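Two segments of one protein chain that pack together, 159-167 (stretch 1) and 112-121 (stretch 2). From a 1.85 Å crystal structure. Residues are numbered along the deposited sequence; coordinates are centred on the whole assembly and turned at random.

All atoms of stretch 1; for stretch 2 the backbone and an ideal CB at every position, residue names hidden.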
# COMPACT_ATOMS: atom_id res chain seq x y z
N SER A 159 -1.45 -14.98 3.74
CA SER A 159 -0.97 -13.64 3.34
C SER A 159 -1.53 -12.55 4.27
O SER A 159 -0.83 -11.59 4.62
CB SER A 159 -1.32 -13.33 1.88
OG SER A 159 -0.75 -14.26 0.98
N LEU A 160 -2.78 -12.72 4.68
CA LEU A 160 -3.34 -11.83 5.72
C LEU A 160 -2.57 -11.97 7.03
O LEU A 160 -2.21 -10.96 7.64
CB LEU A 160 -4.84 -12.05 5.93
CG LEU A 160 -5.72 -11.84 4.68
CD1 LEU A 160 -7.19 -12.14 4.95
CD2 LEU A 160 -5.59 -10.42 4.15
N PHE A 161 -2.28 -13.21 7.43
CA PHE A 161 -1.51 -13.44 8.67
C PHE A 161 -0.10 -12.80 8.60
O PHE A 161 0.49 -12.48 9.62
CB PHE A 161 -1.34 -14.93 8.95
CG PHE A 161 -2.60 -15.68 9.27
CD1 PHE A 161 -3.77 -15.04 9.72
CD2 PHE A 161 -2.60 -17.07 9.15
CE1 PHE A 161 -4.90 -15.79 10.03
CE2 PHE A 161 -3.74 -17.80 9.47
CZ PHE A 161 -4.88 -17.16 9.91
N ALA A 162 0.42 -12.62 7.40
CA ALA A 162 1.68 -11.94 7.18
C ALA A 162 1.56 -10.41 7.01
O ALA A 162 2.55 -9.73 6.74
CB ALA A 162 2.35 -12.54 5.95
N PHE A 163 0.36 -9.87 7.16
CA PHE A 163 0.12 -8.45 6.90
C PHE A 163 0.03 -7.69 8.23
O PHE A 163 -0.57 -8.18 9.18
CB PHE A 163 -1.16 -8.28 6.07
CG PHE A 163 -1.32 -6.91 5.50
CD1 PHE A 163 -0.57 -6.53 4.38
CD2 PHE A 163 -2.17 -5.98 6.10
CE1 PHE A 163 -0.68 -5.25 3.87
CE2 PHE A 163 -2.29 -4.70 5.57
CZ PHE A 163 -1.53 -4.33 4.46
N PRO A 164 0.63 -6.48 8.32
CA PRO A 164 0.75 -5.83 9.64
C PRO A 164 -0.52 -5.66 10.50
O PRO A 164 -0.42 -5.72 11.72
CB PRO A 164 1.37 -4.48 9.29
CG PRO A 164 2.31 -4.86 8.20
CD PRO A 164 1.48 -5.78 7.34
N THR A 165 -1.68 -5.49 9.88
CA THR A 165 -2.93 -5.31 10.63
C THR A 165 -3.27 -6.53 11.51
O THR A 165 -3.97 -6.40 12.51
CB THR A 165 -4.13 -5.00 9.69
OG1 THR A 165 -3.67 -4.31 8.53
CG2 THR A 165 -5.20 -4.16 10.43
N PHE A 166 -2.76 -7.69 11.12
CA PHE A 166 -2.94 -8.95 11.84
C PHE A 166 -1.78 -9.29 12.80
O PHE A 166 -1.78 -10.35 13.40
CB PHE A 166 -3.12 -10.09 10.82
CG PHE A 166 -4.38 -9.99 10.02
CD1 PHE A 166 -4.50 -9.08 8.99
CD2 PHE A 166 -5.47 -10.80 10.33
CE1 PHE A 166 -5.70 -8.99 8.26
CE2 PHE A 166 -6.66 -10.71 9.59
CZ PHE A 166 -6.77 -9.81 8.58
N PHE A 167 -0.80 -8.39 12.95
CA PHE A 167 0.28 -8.59 13.92
C PHE A 167 -0.29 -8.45 15.34
O PHE A 167 -1.25 -7.72 15.53
CB PHE A 167 1.38 -7.55 13.72
CG PHE A 167 2.21 -7.74 12.47
CD1 PHE A 167 1.94 -8.74 11.52
CD2 PHE A 167 3.26 -6.87 12.23
CE1 PHE A 167 2.72 -8.88 10.39
CE2 PHE A 167 4.05 -7.01 11.10
CZ PHE A 167 3.78 -8.01 10.18
N UNK A 112 -8.45 1.87 8.89
CA UNK A 112 -8.89 1.79 7.50
C UNK A 112 -8.86 0.37 6.96
O UNK A 112 -9.64 0.06 6.06
CB UNK A 112 -8.02 2.69 6.62
N UNK A 113 -7.99 -0.50 7.50
CA UNK A 113 -7.90 -1.88 7.03
C UNK A 113 -8.82 -2.84 7.80
O UNK A 113 -8.72 -4.06 7.66
CB UNK A 113 -6.45 -2.36 7.14
N UNK A 114 -9.76 -2.30 8.57
CA UNK A 114 -10.69 -3.17 9.30
C UNK A 114 -11.45 -4.13 8.36
O UNK A 114 -11.81 -5.23 8.77
CB UNK A 114 -11.69 -2.32 10.08
N UNK A 115 -11.66 -3.72 7.10
CA UNK A 115 -12.35 -4.55 6.11
C UNK A 115 -11.64 -5.88 5.78
O UNK A 115 -12.29 -6.84 5.39
CB UNK A 115 -12.52 -3.74 4.82
N UNK A 116 -10.33 -5.97 5.99
CA UNK A 116 -9.60 -7.22 5.77
C UNK A 116 -10.09 -8.31 6.71
O UNK A 116 -9.99 -9.51 6.40
CB UNK A 116 -8.10 -7.00 5.96
N UNK A 117 -10.63 -7.91 7.85
CA UNK A 117 -11.14 -8.86 8.83
C UNK A 117 -12.52 -9.44 8.48
O UNK A 117 -13.03 -10.27 9.22
CB UNK A 117 -11.21 -8.18 10.20
N UNK A 118 -13.08 -9.05 7.34
CA UNK A 118 -14.22 -9.77 6.73
C UNK A 118 -13.94 -11.26 6.58
O UNK A 118 -14.87 -12.05 6.58
CB UNK A 118 -14.55 -9.18 5.36
N UNK A 119 -12.67 -11.62 6.37
CA UNK A 119 -12.22 -13.01 6.34
C UNK A 119 -12.41 -13.76 7.66
O UNK A 119 -12.48 -14.98 7.64
CB UNK A 119 -10.74 -13.05 5.95
N UNK A 120 -12.47 -13.03 8.79
CA UNK A 120 -12.60 -13.62 10.14
C UNK A 120 -14.07 -13.60 10.55
O UNK A 120 -14.80 -12.65 10.25
CB UNK A 120 -11.75 -12.86 11.16
N UNK A 121 -14.49 -14.67 11.21
CA UNK A 121 -15.87 -14.84 11.62
C UNK A 121 -16.30 -13.61 12.42
O UNK A 121 -15.61 -13.19 13.35
CB UNK A 121 -16.05 -16.12 12.44

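Position 112 has no atom of stretch 1 within 5.5 Å of its ideal CB. Many residues would suit. It is Thr 112, with OG1 hydrogen-bonded elsewhere in the structure.

Position 113 points its CA-to-CB bond toward stretch 1. The ideal CB lies 3.7 Å from Thr 165 OG1 and 5.0 Å from Phe 163 CE2. An aromatic ring could meet the Phe 163 ring, and a long aliphatic chain could also cover it. The residue is Tyr 113. Its ring receives the edge of Phe 163 on its face, with centroids 4.9 Å apart and planes at 82°. Its hydroxyl is hydrogen-bonded elsewhere in the structure.

At position 114 CA-to-CB points away, and 115 is out of reach. Stretch 1 does not restrict the choice. They are Ser 114 and Tyr 115.

Position 116 points toward stretch 1. Its ideal CB is 3.9 Å from Phe 166 CE1 and 4.6 Å from Leu 160 CD2. These are apolar walls with no charge to answer, so Leu, Ile or Met would fit. The residue is Leu 116, with chi1 m and chi2 t. Its CD1 reaches Phe 163 CD2 at 3.8 Å, and its CD2 lies 4.3 Å from Leu 160 CD2. Its CB sits at the edge of the Phe 166 ring.

Position 117 points sideways, with its ideal CB 5.0 Å from Phe 166 CZ. A small side chain would stop short, whereas a flat ring or a long apolar chain could turn back over Phe 166. It is Phe 117. The two rings form an offset stack, with centroids 4.0 Å apart and planes at 9°. The edge of Phe 117 also meets Thr 165, with CZ 3.6 Å from Thr 165 O.

Position 118 is out of reach and could well be polar. It is Asp 118.

Position 119 points toward stretch 1, with its ideal CB already 3.8 Å from Leu 160 CD1. A small apolar residue suits such close approach. Ala 119 makes this contact with its methyl group alone.

Position 120 points toward stretch 1, but nothing lies within 5.5 Å of its ideal CB. A longer apolar chain could bridge the gap. Ile 120 does so, bringing CG1 to 4.3 Å from Phe 166 CE2.

Position 121 is out of reach, and a long polar chain is acceptable. It is Lys 121, fully extended.

Stretch 2, residues 112-121: TYSYLFDAIK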
# COMPACT_ATOMS: atom_id res chain seq x y z
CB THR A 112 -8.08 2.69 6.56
OG1 THR A 112 -6.69 2.34 6.64
CG2 THR A 112 -8.28 4.16 6.90
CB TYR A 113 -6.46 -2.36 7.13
CG TYR A 113 -5.60 -2.17 5.90
CD1 TYR A 113 -6.01 -2.63 4.65
CD2 TYR A 113 -4.33 -1.61 6.01
CE1 TYR A 113 -5.20 -2.53 3.55
CE2 TYR A 113 -3.52 -1.48 4.91
CZ TYR A 113 -3.95 -1.94 3.67
OH TYR A 113 -3.10 -1.85 2.58
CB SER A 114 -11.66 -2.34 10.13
OG SER A 114 -12.53 -1.62 9.30
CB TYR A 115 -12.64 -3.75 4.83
CG TYR A 115 -11.44 -3.40 3.97
CD1 TYR A 115 -11.01 -4.25 2.96
CD2 TYR A 115 -10.76 -2.20 4.14
CE1 TYR A 115 -9.91 -3.93 2.17
CE2 TYR A 115 -9.69 -1.84 3.33
CZ TYR A 115 -9.26 -2.73 2.35
OH TYR A 115 -8.21 -2.41 1.53
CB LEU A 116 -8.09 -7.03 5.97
CG LEU A 116 -7.37 -6.13 4.96
CD1 LEU A 116 -5.90 -6.04 5.33
CD2 LEU A 116 -7.54 -6.63 3.54
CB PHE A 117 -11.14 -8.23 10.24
CG PHE A 117 -9.78 -8.05 10.79
CD1 PHE A 117 -8.96 -7.01 10.36
CD2 PHE A 117 -9.27 -8.96 11.69
CE1 PHE A 117 -7.66 -6.88 10.84
CE2 PHE A 117 -8.00 -8.82 12.19
CZ PHE A 117 -7.19 -7.79 11.77
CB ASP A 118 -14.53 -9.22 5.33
CG ASP A 118 -15.28 -7.92 5.34
OD1 ASP A 118 -15.72 -7.44 6.43
OD2 ASP A 118 -15.47 -7.36 4.22
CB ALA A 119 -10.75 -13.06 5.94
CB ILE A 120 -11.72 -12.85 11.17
CG1 ILE A 120 -10.28 -12.67 10.66
CG2 ILE A 120 -11.71 -13.55 12.53
CD1 ILE A 120 -9.59 -13.93 10.17
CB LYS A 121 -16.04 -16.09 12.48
CG LYS A 121 -17.48 -16.30 12.92
CD LYS A 121 -17.67 -17.59 13.70
CE LYS A 121 -19.11 -17.67 14.17
NZ LYS A 121 -19.30 -18.88 15.01
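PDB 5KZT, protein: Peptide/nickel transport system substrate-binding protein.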